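Side-chain contacts in lantibiotic dehydratase (Microbispora corallina, PDB 5EHK), which probably uses glutamyl-tRNA to dehydrate serine and threonine residues of a precursor peptide during biosynthesis of the lantibiotic NAI-107: residues V324-E329 against R357-H362; D852-I857 against A933-L938. One frame throughout, in Å; residues are numbered along the deposited sequence.

Contact 1: V324-E329 against R357-H362; sequences VAALRE and RRVHPH
Glu329 and Arg358 meet at the solvent-facing margin of this contact in an end-on salt bridge, with two guanidinium nitrogens sharing a single carboxylate oxygen. Arg358 NH1 gives the shorter and straighter bond, 2.8 Å to Glu329 OE2, with an angle of 156° at the hydrogen. Arg358 NH2 reaches the same Glu329 OE2 at 3.2 Å along a more bent path. Both donors approach from one face of the carboxylate. The oxygen lies close to the guanidinium plane, but the two flat groups are turned 43° against each other. Glu329 runs straight out from its helix, whereas the arginine chain bends at its third torsion, and the two side chains cross at about a right angle. Arg333 adds a second salt bridge to OE2, so three nitrogens from two arginines converge on this atom and would be expected to favour the ionised carboxylate.

The pairing belongs to an antiparallel helical hairpin, in which helices 318-339 and 346-359 follow one another through a short connection. The backbones come near at Ala326 and Val359, whose CA atoms are 6.0 Å apart. Val359 has CG1 trans to its amide nitrogen (chi1 166°), which leaves CG2 to face the methyl of Ala326, at 3.6 Å between Val359 CG2 and Ala326 CB. The same CG2 also lies against the Ala326 carbonyl oxygen. Leu327 crosses the valine nearly perpendicularly, its CD2 resting 4.1 Å from Val359 CG1. Trp176 of helix 174-185 touches both of these buried side chains, and its NE1 donates to the carbonyl oxygen of His360, just where the chain leaves the helix.

Contact 2: D852-I857 against A933-L938; sequences DRWFFI and AAISLL
The axes of strand segment 853-857, which carries Trp854 and Phe856, and helix segment 933-938, which carries Ala934 and Ile935, come within 10.6 Å, their N-to-C directions 56° apart. Strand 853-861 is outermost in a four-stranded antiparallel sheet within the chain, and helix 920-942 packs against it in a buried alpha/beta interface of the C-terminal part. With the Phe856 and Ala934 CA atoms 9.7 Å apart, the backbones stay well separated, and two aromatic side chains bridge the gap.

Both rings start from the same first torsion, with CG held between the backbone N and the carbonyl carbon (chi1 81° in Trp854 and 87° in Phe856). Being two residues apart on the strand, they project on the same side. Phe856 sets off toward the helix and presents a ring edge to Ala934, whose CB lies near the ring plane at 4.3 Å from Phe856 CZ. A neighbouring ring atom, Phe856 CE2, lies 4.2 Å from Ile935 CG1, so the ring spans two successive helix residues. Trp854 sets off less directly, and the far end of its six-membered ring makes the touch.

Val839 of helix 839-848 contacts both Trp854 and Ile935, and Leu1085 of helix 1068-1085 touches Ala934. On the side of the strand away from strand 864-872, the Phe856 amide hydrogen-bonds to Ser931 OG, about one helical turn before Ala934, and the Phe856 carbonyl oxygen accepts from Arg1084. Ile935 divides its branch between the rings: CG1 sits by the phenylalanine, while Ile935 CD1 reaches on to Trp854 CH2 at 3.7 Å.

How the contacts relate
From the N terminus, the chain first forms contact 1, a short closure in which helix 346-359 folds back on helix 318-339 with 27 mostly helical residues between the segments. Contact 2 opens only after contact 1 has closed, so the two are in series and neither nest nor cross. Its loop is longer: 75 residues lie between segments 852-857 and 933-938, and they include both further strand and helix. Contact 1 ties two helices of the N-terminal family region, contact 2 a sheet and a helix of the C-terminal one. They lie on opposite sides of the chain's centre, their own centres 78 Å apart, and do not touch.

Contact 1: V324-E329 against R357-H362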
ATOM      1  N   VAL A 324      32.617 -18.106 -42.346  1.00 52.88           N
ATOM      2  CA  VAL A 324      33.494 -18.756 -41.382  1.00 51.65           C
ATOM      3  C   VAL A 324      34.897 -18.180 -41.459  1.00 49.60           C
ATOM      4  O   VAL A 324      35.471 -17.793 -40.445  1.00 56.29           O
ATOM      5  CB  VAL A 324      33.508 -20.291 -41.557  1.00 58.57           C
ATOM      6  CG1 VAL A 324      34.702 -20.920 -40.853  1.00 48.78           C
ATOM      7  CG2 VAL A 324      32.220 -20.888 -41.013  1.00 58.00           C
ATOM      8  N   ALA A 325      35.430 -18.074 -42.668  1.00 52.08           N
ATOM      9  CA  ALA A 325      36.770 -17.531 -42.841  1.00 54.14           C
ATOM     10  C   ALA A 325      36.827 -16.076 -42.363  1.00 46.30           C
ATOM     11  O   ALA A 325      37.738 -15.705 -41.632  1.00 39.56           O
ATOM     12  CB  ALA A 325      37.231 -17.673 -44.290  1.00 40.55           C
ATOM     13  N   ALA A 326      35.837 -15.272 -42.746  1.00 41.32           N
ATOM     14  CA  ALA A 326      35.719 -13.889 -42.273  1.00 50.56           C
ATOM     15  C   ALA A 326      35.692 -13.736 -40.731  1.00 55.39           C
ATOM     16  O   ALA A 326      36.060 -12.688 -40.188  1.00 54.22           O
ATOM     17  CB  ALA A 326      34.477 -13.246 -42.887  1.00 50.83           C
ATOM     18  N   LEU A 327      35.276 -14.788 -40.033  1.00 51.40           N
ATOM     19  CA  LEU A 327      35.252 -14.765 -38.579  1.00 47.51           C
ATOM     20  C   LEU A 327      36.601 -15.174 -38.003  1.00 47.55           C
ATOM     21  O   LEU A 327      37.068 -14.577 -37.036  1.00 52.94           O
ATOM     22  CB  LEU A 327      34.147 -15.681 -38.028  1.00 52.02           C
ATOM     23  CG  LEU A 327      32.695 -15.193 -38.125  1.00 47.70           C
ATOM     24  CD1 LEU A 327      31.726 -16.299 -37.761  1.00 43.38           C
ATOM     25  CD2 LEU A 327      32.462 -13.976 -37.241  1.00 44.49           C
ATOM     26  N   ARG A 328      37.242 -16.165 -38.617  1.00 48.14           N
ATOM     27  CA  ARG A 328      38.583 -16.588 -38.199  1.00 48.20           C
ATOM     28  C   ARG A 328      39.610 -15.472 -38.400  1.00 44.30           C
ATOM     29  O   ARG A 328      40.658 -15.463 -37.760  1.00 44.00           O
ATOM     30  CB  ARG A 328      39.029 -17.819 -38.991  1.00 43.98           C
ATOM     31  CG  ARG A 328      38.110 -19.002 -38.867  1.00 46.70           C
ATOM     32  CD  ARG A 328      38.684 -20.232 -39.536  1.00 50.26           C
ATOM     33  NE  ARG A 328      37.700 -21.305 -39.571  1.00 51.12           N
ATOM     34  CZ  ARG A 328      37.859 -22.446 -40.223  1.00 47.27           C
ATOM     35  NH1 ARG A 328      38.978 -22.683 -40.893  1.00 48.18           N
ATOM     36  NH2 ARG A 328      36.891 -23.347 -40.203  1.00 54.47           N
ATOM     37  N   GLU A 329      39.311 -14.553 -39.312  1.00 44.03           N
ATOM     38  CA  GLU A 329      40.200 -13.441 -39.578  1.00 51.76           C
ATOM     39  C   GLU A 329      40.132 -12.490 -38.403  1.00 55.51           C
ATOM     40  O   GLU A 329      41.157 -11.986 -37.926  1.00 54.44           O
ATOM     41  CB  GLU A 329      39.803 -12.695 -40.859  1.00 59.75           C
ATOM     42  CG  GLU A 329      40.940 -11.816 -41.418  1.00 70.00           C
ATOM     43  CD  GLU A 329      40.579 -11.066 -42.700  1.00 71.85           C
ATOM     44  OE1 GLU A 329      39.931 -11.649 -43.597  1.00 71.29           O
ATOM     45  OE2 GLU A 329      40.938  -9.871 -42.799  1.00 66.48           O
ATOM     46  N   ARG A 357      33.706  -5.525 -39.810  1.00 50.41           N
ATOM     47  CA  ARG A 357      32.730  -4.825 -40.649  1.00 56.12           C
ATOM     48  C   ARG A 357      32.436  -5.593 -41.932  1.00 51.13           C
ATOM     49  O   ARG A 357      31.373  -5.419 -42.547  1.00 49.90           O
ATOM     50  CB  ARG A 357      33.203  -3.404 -40.992  1.00 58.78           C
ATOM     51  CG  ARG A 357      33.231  -2.447 -39.816  1.00 59.07           C
ATOM     52  CD  ARG A 357      33.524  -1.023 -40.258  1.00 62.64           C
ATOM     53  NE  ARG A 357      32.495  -0.509 -41.159  1.00 72.43           N
ATOM     54  CZ  ARG A 357      31.339   0.023 -40.762  1.00 76.18           C
ATOM     55  NH1 ARG A 357      31.054   0.125 -39.467  1.00 73.63           N
ATOM     56  NH2 ARG A 357      30.463   0.459 -41.659  1.00 69.53           N
ATOM     57  N   ARG A 358      33.398  -6.412 -42.354  1.00 44.77           N
ATOM     58  CA  ARG A 358      33.210  -7.249 -43.532  1.00 52.26           C
ATOM     59  C   ARG A 358      32.143  -8.292 -43.236  1.00 57.44           C
ATOM     60  O   ARG A 358      31.199  -8.481 -44.009  1.00 55.11           O
ATOM     61  CB  ARG A 358      34.528  -7.905 -43.957  1.00 52.52           C
ATOM     62  CG  ARG A 358      35.135  -7.275 -45.218  1.00 50.50           C
ATOM     63  CD  ARG A 358      36.535  -7.787 -45.487  1.00 48.70           C
ATOM     64  NE  ARG A 358      37.538  -7.156 -44.635  1.00 51.22           N
ATOM     65  CZ  ARG A 358      38.589  -7.793 -44.124  1.00 57.68           C
ATOM     66  NH1 ARG A 358      38.769  -9.086 -44.379  1.00 47.03           N
ATOM     67  NH2 ARG A 358      39.454  -7.139 -43.352  1.00 55.30           N
ATOM     68  N   VAL A 359      32.300  -8.944 -42.089  1.00 60.76           N
ATOM     69  CA  VAL A 359      31.325  -9.890 -41.582  1.00 53.98           C
ATOM     70  C   VAL A 359      29.975  -9.222 -41.443  1.00 48.78           C
ATOM     71  O   VAL A 359      28.974  -9.733 -41.933  1.00 56.13           O
ATOM     72  CB  VAL A 359      31.746 -10.381 -40.194  1.00 55.38           C
ATOM     73  CG1 VAL A 359      30.594 -11.094 -39.496  1.00 53.36           C
ATOM     74  CG2 VAL A 359      32.970 -11.273 -40.306  1.00 56.64           C
ATOM     75  N   HIS A 360      29.969  -8.055 -40.814  1.00 52.62           N
ATOM     76  CA  HIS A 360      28.754  -7.263 -40.620  1.00 61.77           C
ATOM     77  C   HIS A 360      29.119  -5.946 -39.943  1.00 62.94           C
ATOM     78  O   HIS A 360      29.782  -5.941 -38.900  1.00 62.84           O
ATOM     79  CB  HIS A 360      27.747  -8.012 -39.734  1.00 61.57           C
ATOM     80  CG  HIS A 360      26.524  -7.213 -39.400  1.00 66.32           C
ATOM     81  ND1 HIS A 360      25.705  -6.667 -40.367  1.00 62.58           N
ATOM     82  CD2 HIS A 360      26.000  -6.842 -38.206  1.00 66.22           C
ATOM     83  CE1 HIS A 360      24.718  -6.009 -39.781  1.00 67.68           C
ATOM     84  NE2 HIS A 360      24.875  -6.095 -38.472  1.00 69.31           N
ATOM     85  N   PRO A 361      28.677  -4.821 -40.528  1.00 61.87           N
ATOM     86  CA  PRO A 361      29.005  -3.510 -39.963  1.00 65.18           C
ATOM     87  C   PRO A 361      28.234  -3.258 -38.676  1.00 56.66           C
ATOM     88  O   PRO A 361      27.014  -3.145 -38.726  1.00 56.57           O
ATOM     89  CB  PRO A 361      28.555  -2.535 -41.060  1.00 71.94           C
ATOM     90  CG  PRO A 361      27.521  -3.287 -41.843  1.00 67.10           C
ATOM     91  CD  PRO A 361      27.954  -4.716 -41.808  1.00 61.29           C
ATOM     92  N   HIS A 362      28.934  -3.185 -37.546  1.00 58.47           N
ATOM     93  CA  HIS A 362      28.289  -2.880 -36.267  1.00 55.63           C
ATOM     94  C   HIS A 362      28.955  -1.726 -35.530  1.00 50.36           C
ATOM     95  O   HIS A 362      30.180  -1.599 -35.554  1.00 54.82           O
ATOM     96  CB  HIS A 362      28.274  -4.113 -35.361  1.00 54.26           C
ATOM     97  CG  HIS A 362      27.346  -3.986 -34.190  1.00 52.33           C
ATOM     98  ND1 HIS A 362      27.686  -4.401 -32.921  1.00 48.06           N
ATOM     99  CD2 HIS A 362      26.082  -3.503 -34.106  1.00 50.82           C
ATOM    100  CE1 HIS A 362      26.672  -4.173 -32.104  1.00 52.96           C
ATOM    101  NE2 HIS A 362      25.688  -3.631 -32.799  1.00 51.82           N
TER

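Contact 2: D852-I857 against A933-L938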
ATOM      1  N   ASP A 852     -27.239 -34.270  -1.632  1.00 18.31           N
ATOM      2  CA  ASP A 852     -26.951 -35.294  -0.619  1.00 19.23           C
ATOM      3  C   ASP A 852     -26.035 -34.755   0.470  1.00 22.80           C
ATOM      4  O   ASP A 852     -25.948 -35.305   1.573  1.00 26.63           O
ATOM      5  CB  ASP A 852     -26.387 -36.580  -1.260  1.00 16.05           C
ATOM      6  CG  ASP A 852     -24.880 -36.509  -1.543  1.00 23.28           C
ATOM      7  OD1 ASP A 852     -24.217 -37.547  -1.428  1.00 24.12           O
ATOM      8  OD2 ASP A 852     -24.348 -35.441  -1.913  1.00 26.79           O
ATOM      9  N   ARG A 853     -25.334 -33.681   0.139  1.00 18.29           N
ATOM     10  CA  ARG A 853     -24.458 -33.024   1.079  1.00 20.27           C
ATOM     11  C   ARG A 853     -24.540 -31.518   0.881  1.00 19.79           C
ATOM     12  O   ARG A 853     -24.666 -31.037  -0.242  1.00 16.21           O
ATOM     13  CB  ARG A 853     -23.026 -33.500   0.876  1.00 18.98           C
ATOM     14  CG  ARG A 853     -22.766 -34.889   1.376  1.00 20.38           C
ATOM     15  CD  ARG A 853     -22.851 -34.933   2.888  1.00 24.91           C
ATOM     16  NE  ARG A 853     -22.825 -36.310   3.385  1.00 29.50           N
ATOM     17  CZ  ARG A 853     -23.568 -36.767   4.389  1.00 24.70           C
ATOM     18  NH1 ARG A 853     -24.390 -35.960   5.034  1.00 24.03           N
ATOM     19  NH2 ARG A 853     -23.475 -38.038   4.756  1.00 29.80           N
ATOM     20  N   TRP A 854     -24.455 -30.771   1.974  1.00 17.71           N
ATOM     21  CA  TRP A 854     -24.382 -29.322   1.883  1.00 16.07           C
ATOM     22  C   TRP A 854     -23.514 -28.836   3.024  1.00 15.10           C
ATOM     23  O   TRP A 854     -23.392 -29.527   4.027  1.00 14.37           O
ATOM     24  CB  TRP A 854     -25.772 -28.686   1.961  1.00 10.89           C
ATOM     25  CG  TRP A 854     -26.240 -28.566   3.374  1.00 14.59           C
ATOM     26  CD1 TRP A 854     -26.899 -29.514   4.091  1.00 13.34           C
ATOM     27  CD2 TRP A 854     -26.080 -27.444   4.246  1.00 11.56           C
ATOM     28  NE1 TRP A 854     -27.157 -29.057   5.344  1.00 13.43           N
ATOM     29  CE2 TRP A 854     -26.669 -27.784   5.472  1.00 11.51           C
ATOM     30  CE3 TRP A 854     -25.488 -26.181   4.110  1.00 12.09           C
ATOM     31  CZ2 TRP A 854     -26.704 -26.918   6.554  1.00 13.28           C
ATOM     32  CZ3 TRP A 854     -25.514 -25.320   5.176  1.00 11.03           C
ATOM     33  CH2 TRP A 854     -26.118 -25.691   6.388  1.00 15.39           C
ATOM     34  N   PHE A 855     -22.881 -27.680   2.860  1.00 10.55           N
ATOM     35  CA  PHE A 855     -22.196 -27.050   3.980  1.00 13.66           C
ATOM     36  C   PHE A 855     -21.964 -25.565   3.713  1.00 14.11           C
ATOM     37  O   PHE A 855     -22.191 -25.096   2.602  1.00 15.15           O
ATOM     38  CB  PHE A 855     -20.917 -27.811   4.366  1.00 10.63           C
ATOM     39  CG  PHE A 855     -19.757 -27.662   3.399  1.00 16.46           C
ATOM     40  CD1 PHE A 855     -19.501 -28.634   2.435  1.00 20.41           C
ATOM     41  CD2 PHE A 855     -18.897 -26.563   3.467  1.00 19.13           C
ATOM     42  CE1 PHE A 855     -18.401 -28.516   1.562  1.00 22.99           C
ATOM     43  CE2 PHE A 855     -17.790 -26.444   2.584  1.00 20.46           C
ATOM     44  CZ  PHE A 855     -17.551 -27.418   1.632  1.00 17.01           C
ATOM     45  N   PHE A 856     -21.531 -24.814   4.716  1.00  9.09           N
ATOM     46  CA  PHE A 856     -21.182 -23.441   4.449  1.00  8.87           C
ATOM     47  C   PHE A 856     -19.911 -23.086   5.183  1.00 10.22           C
ATOM     48  O   PHE A 856     -19.646 -23.615   6.266  1.00  9.78           O
ATOM     49  CB  PHE A 856     -22.301 -22.483   4.863  1.00  9.26           C
ATOM     50  CG  PHE A 856     -22.230 -22.070   6.306  1.00 12.09           C
ATOM     51  CD1 PHE A 856     -21.414 -21.013   6.710  1.00  9.96           C
ATOM     52  CD2 PHE A 856     -22.974 -22.738   7.263  1.00 11.20           C
ATOM     53  CE1 PHE A 856     -21.331 -20.666   8.023  1.00 11.18           C
ATOM     54  CE2 PHE A 856     -22.898 -22.375   8.576  1.00 12.59           C
ATOM     55  CZ  PHE A 856     -22.080 -21.338   8.960  1.00  9.66           C
ATOM     56  N   ILE A 857     -19.154 -22.157   4.601  1.00  7.78           N
ATOM     57  CA  ILE A 857     -18.010 -21.572   5.263  1.00  9.79           C
ATOM     58  C   ILE A 857     -18.052 -20.038   5.102  1.00 14.70           C
ATOM     59  O   ILE A 857     -18.632 -19.503   4.150  1.00 12.94           O
ATOM     60  CB  ILE A 857     -16.663 -22.103   4.720  1.00 11.02           C
ATOM     61  CG1 ILE A 857     -16.398 -21.607   3.297  1.00 14.60           C
ATOM     62  CG2 ILE A 857     -16.596 -23.621   4.758  1.00  9.40           C
ATOM     63  CD1 ILE A 857     -15.019 -21.944   2.798  1.00 11.43           C
ATOM     64  N   ALA A 933     -25.309 -27.487  12.974  1.00 16.11           N
ATOM     65  CA  ALA A 933     -25.067 -27.133  14.365  1.00 11.92           C
ATOM     66  C   ALA A 933     -24.858 -25.629  14.530  1.00 14.14           C
ATOM     67  O   ALA A 933     -25.465 -25.010  15.396  1.00 16.18           O
ATOM     68  CB  ALA A 933     -23.865 -27.903  14.903  1.00  9.65           C
ATOM     69  N   ALA A 934     -23.987 -25.049  13.708  1.00 12.21           N
ATOM     70  CA  ALA A 934     -23.692 -23.621  13.799  1.00 12.94           C
ATOM     71  C   ALA A 934     -24.956 -22.776  13.590  1.00 14.72           C
ATOM     72  O   ALA A 934     -25.211 -21.816  14.312  1.00 16.56           O
ATOM     73  CB  ALA A 934     -22.583 -23.223  12.814  1.00 10.92           C
ATOM     74  N   ILE A 935     -25.731 -23.116  12.575  1.00 13.71           N
ATOM     75  CA  ILE A 935     -27.003 -22.449  12.355  1.00 16.69           C
ATOM     76  C   ILE A 935     -27.926 -22.573  13.579  1.00 17.60           C
ATOM     77  O   ILE A 935     -28.543 -21.590  14.002  1.00 17.32           O
ATOM     78  CB  ILE A 935     -27.692 -22.988  11.099  1.00 13.04           C
ATOM     79  CG1 ILE A 935     -26.859 -22.617   9.883  1.00 14.29           C
ATOM     80  CG2 ILE A 935     -29.096 -22.459  10.981  1.00  7.71           C
ATOM     81  CD1 ILE A 935     -27.503 -23.024   8.603  1.00 16.71           C
ATOM     82  N   SER A 936     -28.004 -23.776  14.148  1.00 18.74           N
ATOM     83  CA  SER A 936     -28.792 -24.027  15.362  1.00 17.55           C
ATOM     84  C   SER A 936     -28.380 -23.130  16.520  1.00 20.06           C
ATOM     85  O   SER A 936     -29.234 -22.509  17.174  1.00 17.73           O
ATOM     86  CB  SER A 936     -28.605 -25.467  15.821  1.00 12.86           C
ATOM     87  OG  SER A 936     -29.600 -26.306  15.292  1.00 18.55           O
ATOM     88  N   LEU A 937     -27.063 -23.064  16.743  1.00 14.86           N
ATOM     89  CA  LEU A 937     -26.479 -22.295  17.819  1.00 14.36           C
ATOM     90  C   LEU A 937     -26.699 -20.786  17.613  1.00 22.67           C
ATOM     91  O   LEU A 937     -27.069 -20.058  18.542  1.00 20.96           O
ATOM     92  CB  LEU A 937     -24.994 -22.625  17.926  1.00 14.11           C
ATOM     93  CG  LEU A 937     -24.647 -24.041  18.386  1.00 18.85           C
ATOM     94  CD1 LEU A 937     -23.150 -24.246  18.461  1.00 18.57           C
ATOM     95  CD2 LEU A 937     -25.277 -24.364  19.740  1.00 19.27           C
ATOM     96  N   LEU A 938     -26.506 -20.323  16.385  1.00 20.56           N
ATOM     97  CA  LEU A 938     -26.720 -18.917  16.087  1.00 20.01           C
ATOM     98  C   LEU A 938     -28.170 -18.535  16.333  1.00 22.51           C
ATOM     99  O   LEU A 938     -28.447 -17.431  16.789  1.00 24.04           O
ATOM    100  CB  LEU A 938     -26.314 -18.600  14.647  1.00 16.63           C
ATOM    101  CG  LEU A 938     -24.805 -18.563  14.407  1.00 18.13           C
ATOM    102  CD1 LEU A 938     -24.487 -18.601  12.916  1.00 17.31           C
ATOM    103  CD2 LEU A 938     -24.187 -17.331  15.071  1.00 13.11           C
TER